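Local coordinates for penicillin-binding protein 2B (Streptococcus pneumoniae, PDB 2WAD), which probably cross-links peptides of adjacent glycan strands in cell-wall peptidoglycan as a transpeptidase of the elongation machinery, and is a target of penicillin, at residues A[456-459]-A[463-466]; A[476-481]-A[510-515]. All blocks are in the same frame, centred on the assembly; numbering follows the deposited sequence.

Contact 1: A[456-459]-A[463-466]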
ATOM      1  N   MET A 456      14.818 -22.047 -25.494  1.00 41.72           N
ATOM      2  CA  MET A 456      13.859 -22.504 -26.485  1.00 46.43           C
ATOM      3  C   MET A 456      14.400 -23.751 -27.211  1.00 46.96           C
ATOM      4  O   MET A 456      13.866 -24.164 -28.236  1.00 48.62           O
ATOM      5  CB  MET A 456      13.652 -21.356 -27.475  1.00 45.76           C
ATOM      6  CG  MET A 456      12.303 -21.249 -28.103  1.00 52.64           C
ATOM      7  SD  MET A 456      12.075 -19.636 -28.903  1.00 57.25           S
ATOM      8  CE  MET A 456      10.925 -20.169 -30.145  1.00 45.69           C
ATOM      9  N   GLY A 457      15.491 -24.320 -26.699  1.00 48.68           N
ATOM     10  CA  GLY A 457      16.106 -25.528 -27.251  1.00 47.78           C
ATOM     11  C   GLY A 457      16.953 -25.363 -28.505  1.00 51.22           C
ATOM     12  O   GLY A 457      17.218 -26.340 -29.207  1.00 50.35           O
ATOM     13  N   GLN A 458      17.406 -24.147 -28.801  1.00 50.21           N
ATOM     14  CA  GLN A 458      18.127 -23.927 -30.058  1.00 49.36           C
ATOM     15  C   GLN A 458      19.497 -23.266 -29.887  1.00 47.41           C
ATOM     16  O   GLN A 458      19.778 -22.633 -28.873  1.00 47.72           O
ATOM     17  CB  GLN A 458      17.239 -23.169 -31.050  1.00 49.49           C
ATOM     18  CG  GLN A 458      16.024 -23.995 -31.507  1.00 56.04           C
ATOM     19  CD  GLN A 458      15.079 -23.251 -32.432  1.00 62.05           C
ATOM     20  OE1 GLN A 458      15.113 -22.030 -32.524  1.00 73.46           O
ATOM     21  NE2 GLN A 458      14.225 -23.990 -33.125  1.00 71.97           N
ATOM     22  N   THR A 459      20.354 -23.410 -30.887  1.00 46.32           N
ATOM     23  CA  THR A 459      21.702 -22.849 -30.849  1.00 46.47           C
ATOM     24  C   THR A 459      21.815 -21.798 -31.944  1.00 44.26           C
ATOM     25  O   THR A 459      21.378 -22.056 -33.066  1.00 46.92           O
ATOM     26  CB  THR A 459      22.735 -23.969 -31.066  1.00 46.21           C
ATOM     27  OG1 THR A 459      22.622 -24.896 -29.982  1.00 54.36           O
ATOM     28  CG2 THR A 459      24.155 -23.449 -31.083  1.00 46.78           C
ATOM     29  N   ASN A 463      21.196 -15.855 -39.477  1.00 45.55           N
ATOM     30  CA  ASN A 463      20.233 -15.993 -40.560  1.00 47.28           C
ATOM     31  C   ASN A 463      19.373 -17.249 -40.407  1.00 49.02           C
ATOM     32  O   ASN A 463      18.701 -17.673 -41.346  1.00 50.06           O
ATOM     33  CB  ASN A 463      20.927 -15.994 -41.941  1.00 48.88           C
ATOM     34  CG  ASN A 463      22.008 -14.921 -42.076  1.00 46.42           C
ATOM     35  OD1 ASN A 463      21.913 -13.827 -41.519  1.00 49.23           O
ATOM     36  ND2 ASN A 463      23.058 -15.250 -42.805  1.00 46.53           N
ATOM     37  N   MET A 464      19.393 -17.853 -39.229  1.00 48.35           N
ATOM     38  CA  MET A 464      18.529 -18.994 -38.960  1.00 49.93           C
ATOM     39  C   MET A 464      17.043 -18.613 -38.971  1.00 50.04           C
ATOM     40  O   MET A 464      16.678 -17.500 -38.565  1.00 47.82           O
ATOM     41  CB  MET A 464      18.900 -19.607 -37.606  1.00 49.45           C
ATOM     42  CG  MET A 464      18.661 -18.650 -36.419  1.00 52.60           C
ATOM     43  SD  MET A 464      19.116 -19.370 -34.821  1.00 50.41           S
ATOM     44  CE  MET A 464      18.387 -21.012 -34.910  1.00 53.17           C
ATOM     45  N   PHE A 465      16.217 -19.537 -39.465  1.00 48.88           N
ATOM     46  CA  PHE A 465      14.756 -19.486 -39.355  1.00 49.78           C
ATOM     47  C   PHE A 465      14.461 -20.123 -37.994  1.00 50.52           C
ATOM     48  O   PHE A 465      14.902 -21.248 -37.707  1.00 50.01           O
ATOM     49  CB  PHE A 465      14.060 -20.319 -40.454  1.00 50.41           C
ATOM     50  CG  PHE A 465      13.992 -19.646 -41.808  1.00 47.82           C
ATOM     51  CD1 PHE A 465      12.972 -18.759 -42.105  1.00 47.60           C
ATOM     52  CD2 PHE A 465      14.953 -19.904 -42.784  1.00 48.50           C
ATOM     53  CE1 PHE A 465      12.920 -18.120 -43.328  1.00 48.08           C
ATOM     54  CE2 PHE A 465      14.912 -19.274 -44.011  1.00 42.74           C
ATOM     55  CZ  PHE A 465      13.890 -18.395 -44.290  1.00 53.02           C
ATOM     56  N   VAL A 466      13.750 -19.407 -37.130  1.00 48.63           N
ATOM     57  CA  VAL A 466      13.515 -19.948 -35.796  1.00 49.96           C
ATOM     58  C   VAL A 466      12.219 -20.751 -35.673  1.00 50.35           C
ATOM     59  O   VAL A 466      11.139 -20.270 -36.025  1.00 51.64           O
ATOM     60  CB  VAL A 466      13.657 -18.890 -34.669  1.00 50.39           C
ATOM     61  CG1 VAL A 466      13.567 -19.572 -33.307  1.00 45.44           C
ATOM     62  CG2 VAL A 466      14.994 -18.159 -34.773  1.00 44.76           C
TER

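Contact 2: A[476-481]-A[510-515]. Unlike the reference sequence in segment 476-481: Gly476 (reference Glu). Unlike the reference sequence in segment 510-515: Phe512 (reference Tyr).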
ATOM      1  N   GLY A 476       7.489 -19.241 -20.630  1.00 40.56           N
ATOM      2  CA  GLY A 476       7.124 -19.637 -19.266  1.00 39.04           C
ATOM      3  C   GLY A 476       8.318 -19.841 -18.351  1.00 39.21           C
ATOM      4  O   GLY A 476       8.286 -19.498 -17.160  1.00 38.11           O
ATOM      5  N   LYS A 477       9.377 -20.430 -18.893  1.00 37.71           N
ATOM      6  CA  LYS A 477      10.569 -20.692 -18.095  1.00 38.71           C
ATOM      7  C   LYS A 477      11.322 -19.409 -17.742  1.00 39.57           C
ATOM      8  O   LYS A 477      11.850 -19.289 -16.633  1.00 39.02           O
ATOM      9  CB  LYS A 477      11.505 -21.644 -18.826  1.00 39.79           C
ATOM     10  CG  LYS A 477      11.061 -23.096 -18.850  1.00 43.90           C
ATOM     11  CD  LYS A 477      11.976 -23.909 -19.764  1.00 43.66           C
ATOM     12  CE  LYS A 477      11.460 -25.342 -19.924  1.00 54.35           C
ATOM     13  NZ  LYS A 477      12.512 -26.271 -20.438  1.00 52.44           N
ATOM     14  N   LEU A 478      11.396 -18.487 -18.705  1.00 37.99           N
ATOM     15  CA  LEU A 478      11.995 -17.175 -18.497  1.00 35.98           C
ATOM     16  C   LEU A 478      11.228 -16.417 -17.420  1.00 36.13           C
ATOM     17  O   LEU A 478      11.841 -15.953 -16.452  1.00 34.67           O
ATOM     18  CB  LEU A 478      12.025 -16.365 -19.816  1.00 35.56           C
ATOM     19  CG  LEU A 478      12.720 -14.990 -19.770  1.00 34.77           C
ATOM     20  CD1 LEU A 478      14.262 -15.124 -19.610  1.00 33.37           C
ATOM     21  CD2 LEU A 478      12.398 -14.136 -20.999  1.00 34.51           C
ATOM     22  N   ARG A 479       9.905 -16.298 -17.588  1.00 34.22           N
ATOM     23  CA  ARG A 479       9.066 -15.552 -16.654  1.00 31.58           C
ATOM     24  C   ARG A 479       9.026 -16.190 -15.266  1.00 35.82           C
ATOM     25  O   ARG A 479       8.827 -15.521 -14.231  1.00 34.48           O
ATOM     26  CB  ARG A 479       7.645 -15.358 -17.188  1.00 34.98           C
ATOM     27  CG  ARG A 479       7.488 -14.443 -18.407  1.00 31.36           C
ATOM     28  CD  ARG A 479       6.016 -14.326 -18.821  1.00 29.35           C
ATOM     29  NE  ARG A 479       5.748 -13.103 -19.581  1.00 34.51           N
ATOM     30  CZ  ARG A 479       4.753 -12.937 -20.446  1.00 37.16           C
ATOM     31  NH1 ARG A 479       3.889 -13.927 -20.679  1.00 32.55           N
ATOM     32  NH2 ARG A 479       4.606 -11.775 -21.074  1.00 31.74           N
ATOM     33  N   SER A 480       9.255 -17.495 -15.234  1.00 35.27           N
ATOM     34  CA  SER A 480       9.333 -18.182 -13.948  1.00 35.40           C
ATOM     35  C   SER A 480      10.587 -17.803 -13.180  1.00 35.30           C
ATOM     36  O   SER A 480      10.531 -17.498 -11.976  1.00 34.94           O
ATOM     37  CB  SER A 480       9.162 -19.705 -14.117  1.00 35.76           C
ATOM     38  OG  SER A 480       9.698 -20.421 -13.018  1.00 37.66           O
ATOM     39  N   THR A 481      11.734 -17.837 -13.851  1.00 34.32           N
ATOM     40  CA  THR A 481      12.930 -17.257 -13.229  1.00 32.34           C
ATOM     41  C   THR A 481      12.752 -15.798 -12.809  1.00 32.08           C
ATOM     42  O   THR A 481      13.083 -15.436 -11.690  1.00 34.77           O
ATOM     43  CB  THR A 481      14.159 -17.343 -14.149  1.00 32.16           C
ATOM     44  OG1 THR A 481      14.257 -18.678 -14.661  1.00 34.41           O
ATOM     45  CG2 THR A 481      15.420 -16.986 -13.355  1.00 33.70           C
ATOM     46  N   ALA A 510       9.336 -12.402 -31.145  1.00 41.24           N
ATOM     47  CA  ALA A 510      10.076 -11.153 -30.968  1.00 39.65           C
ATOM     48  C   ALA A 510       9.907 -10.611 -29.544  1.00 40.30           C
ATOM     49  O   ALA A 510      10.869 -10.083 -28.960  1.00 40.50           O
ATOM     50  CB  ALA A 510       9.680 -10.092 -32.044  1.00 36.85           C
ATOM     51  N   ASN A 511       8.708 -10.765 -28.979  1.00 37.99           N
ATOM     52  CA  ASN A 511       8.438 -10.378 -27.598  1.00 40.51           C
ATOM     53  C   ASN A 511       9.248 -11.164 -26.552  1.00 40.73           C
ATOM     54  O   ASN A 511       9.770 -10.587 -25.598  1.00 40.03           O
ATOM     55  CB  ASN A 511       6.946 -10.533 -27.265  1.00 42.40           C
ATOM     56  CG  ASN A 511       6.026  -9.648 -28.119  1.00 48.27           C
ATOM     57  OD1 ASN A 511       6.398  -8.570 -28.628  1.00 42.79           O
ATOM     58  ND2 ASN A 511       4.790 -10.118 -28.253  1.00 35.56           N
ATOM     59  N   PHE A 512       9.316 -12.484 -26.714  1.00 36.91           N
ATOM     60  CA  PHE A 512      10.123 -13.354 -25.868  1.00 35.16           C
ATOM     61  C   PHE A 512      11.570 -12.876 -25.858  1.00 37.00           C
ATOM     62  O   PHE A 512      12.153 -12.688 -24.792  1.00 37.49           O
ATOM     63  CB  PHE A 512      10.027 -14.803 -26.387  1.00 32.64           C
ATOM     64  CG  PHE A 512      11.071 -15.747 -25.825  1.00 35.90           C
ATOM     65  CD1 PHE A 512      11.072 -16.111 -24.487  1.00 33.69           C
ATOM     66  CD2 PHE A 512      12.049 -16.282 -26.650  1.00 34.26           C
ATOM     67  CE1 PHE A 512      12.018 -16.994 -23.984  1.00 37.18           C
ATOM     68  CE2 PHE A 512      12.996 -17.158 -26.155  1.00 34.04           C
ATOM     69  CZ  PHE A 512      13.003 -17.511 -24.823  1.00 33.54           C
ATOM     70  N   ILE A 513      12.143 -12.689 -27.047  1.00 37.02           N
ATOM     71  CA  ILE A 513      13.497 -12.180 -27.211  1.00 36.40           C
ATOM     72  C   ILE A 513      13.692 -10.826 -26.503  1.00 37.83           C
ATOM     73  O   ILE A 513      14.628 -10.691 -25.717  1.00 37.32           O
ATOM     74  CB  ILE A 513      13.878 -12.088 -28.697  1.00 35.87           C
ATOM     75  CG1 ILE A 513      14.013 -13.495 -29.305  1.00 35.81           C
ATOM     76  CG2 ILE A 513      15.179 -11.311 -28.868  1.00 40.52           C
ATOM     77  CD1 ILE A 513      14.991 -14.442 -28.540  1.00 30.53           C
ATOM     78  N   THR A 514      12.825  -9.843 -26.744  1.00 37.73           N
ATOM     79  CA  THR A 514      12.958  -8.552 -26.064  1.00 37.92           C
ATOM     80  C   THR A 514      12.771  -8.657 -24.548  1.00 38.79           C
ATOM     81  O   THR A 514      13.353  -7.860 -23.803  1.00 37.38           O
ATOM     82  CB  THR A 514      12.009  -7.450 -26.599  1.00 38.19           C
ATOM     83  OG1 THR A 514      10.651  -7.923 -26.591  1.00 41.98           O
ATOM     84  CG2 THR A 514      12.418  -7.005 -28.036  1.00 38.07           C
ATOM     85  N   ASN A 515      11.932  -9.587 -24.089  1.00 36.60           N
ATOM     86  CA  ASN A 515      11.742  -9.766 -22.641  1.00 36.98           C
ATOM     87  C   ASN A 515      13.070 -10.099 -21.989  1.00 33.21           C
ATOM     88  O   ASN A 515      13.337  -9.683 -20.867  1.00 34.65           O
ATOM     89  CB  ASN A 515      10.679 -10.844 -22.348  1.00 34.01           C
ATOM     90  CG  ASN A 515       9.926 -10.597 -21.051  1.00 37.58           C
ATOM     91  OD1 ASN A 515       9.784  -9.461 -20.595  1.00 31.37           O
ATOM     92  ND2 ASN A 515       9.391 -11.671 -20.472  1.00 35.75           N
TER

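Contact 1: A[456-459]-A[463-466]
The amide of Gln458 meets the side of Val466: OE1 of Gln458 lies 3.0 Å from CG1 of Val466, a very short approach for an oxygen and a methyl carbon, so the exact turn of the amide here is doubtful. CD of Gln458 is 4.1 Å from the same methyl, and the two side chains pass at a slant. As modelled, OE1 is buried by the contact and finds no polar partner. CE of Met456 comes within 4.2 Å of CG1 of Val466, adding an apolar neighbour to the branch that faces the glutamine. CG1 lies opposite the backbone N of Val466 (chi1 -173°), which sends this branch, rather than CG2, to both partners. Met464 makes the second point of touch. Its thioether bends at the end (chi3 -46°), and CE of Met464 settles 3.7 Å from the backbone O of Thr459. This CE approach is a van der Waals contact, whereas SD of Met464 has a hydrogen-bond partner just beyond the segments.

Behind this first shell, a Schellman motif ends helix 445-455. Gly457, at positive phi, is its C-prime residue, and one of its bonds runs from N of Gln458 back to O of Leu453. After the turn the Gln458 side chain points toward 463-466, extended beyond CG. On the other side, backbone hydrogen bonds pair Asn463 with Val414 and Met464 with Gln416. The contact is thus a surface closure within the connection from helix 445-455 to helix 471-484. Leu453 of the first helix touches Gln458, Met464 and Val466, Phe415 lies against Met464 and Val466, and Met456 packs on helix 471-484 through Leu471 and Ala474 and on helix 509-515 through Phe509.

Contact 2: A[476-481]-A[510-515]
The guanidinium of Arg479 and the amide of Asn515 stand nearly perpendicular, their planes 82° apart, with ND2 of Asn515 4.0 Å from NE of Arg479 and approaching the guanidinium obliquely. The same ND2 lies 3.9 Å from CG of Arg479, where the extended chain sets out. Their polar ends are held by residues on both sides of helix 509-515 in the chain. After it, OD1 of Asp521 forms a salt bridge with NH2 of Arg479, and the backbone N of Asp521 donates to OD1 of Asn515; before it, O of Pro504 takes a hydrogen bond from the same NH2.

The Phe512 ring meets Leu478 obliquely, CE1 of Phe512 lying 4.2 Å from CD2 of Leu478. CD2 of Leu478 also lies 3.9 Å from ND2 of Asn515, and so sits between the Phe512 ring and the Asn515 side chain. The leucine CG stands opposite the backbone N (chi1 -176°), sending the branched end across to the second helix.

The two helical segments run roughly parallel, crossing at 27° with axes 10.8 Å apart. Phe512 continues along helix 471-484 onto Leu471, Ala474 and Met475 and reaches Ala452 of helix 445-455, while Leu478 rests on Thr392 of helix 389-398: a buried helix pair in the transpeptidase domain.

From the N terminus, helix 445-455 ends and contact 1 at once closes a short loop, with three residues between its segments. The chain then enters helix 471-484, whose middle opens contact 2; this closes a longer excursion of 28 intervening residues when helix 509-515 arrives. The two closures follow in series, neither nested nor crossed. They nevertheless touch in space: SD of Met456 packs 3.8 Å from CE2 of Phe512, and the centres of the two contacts are about 15 Å apart. Contact 1 thus closes the loop between two helices, and contact 2 packs the second against helix 509-515 and extends to helix 389-398, which starts shortly after Ser386, the serine thought to form the acyl-ester intermediate.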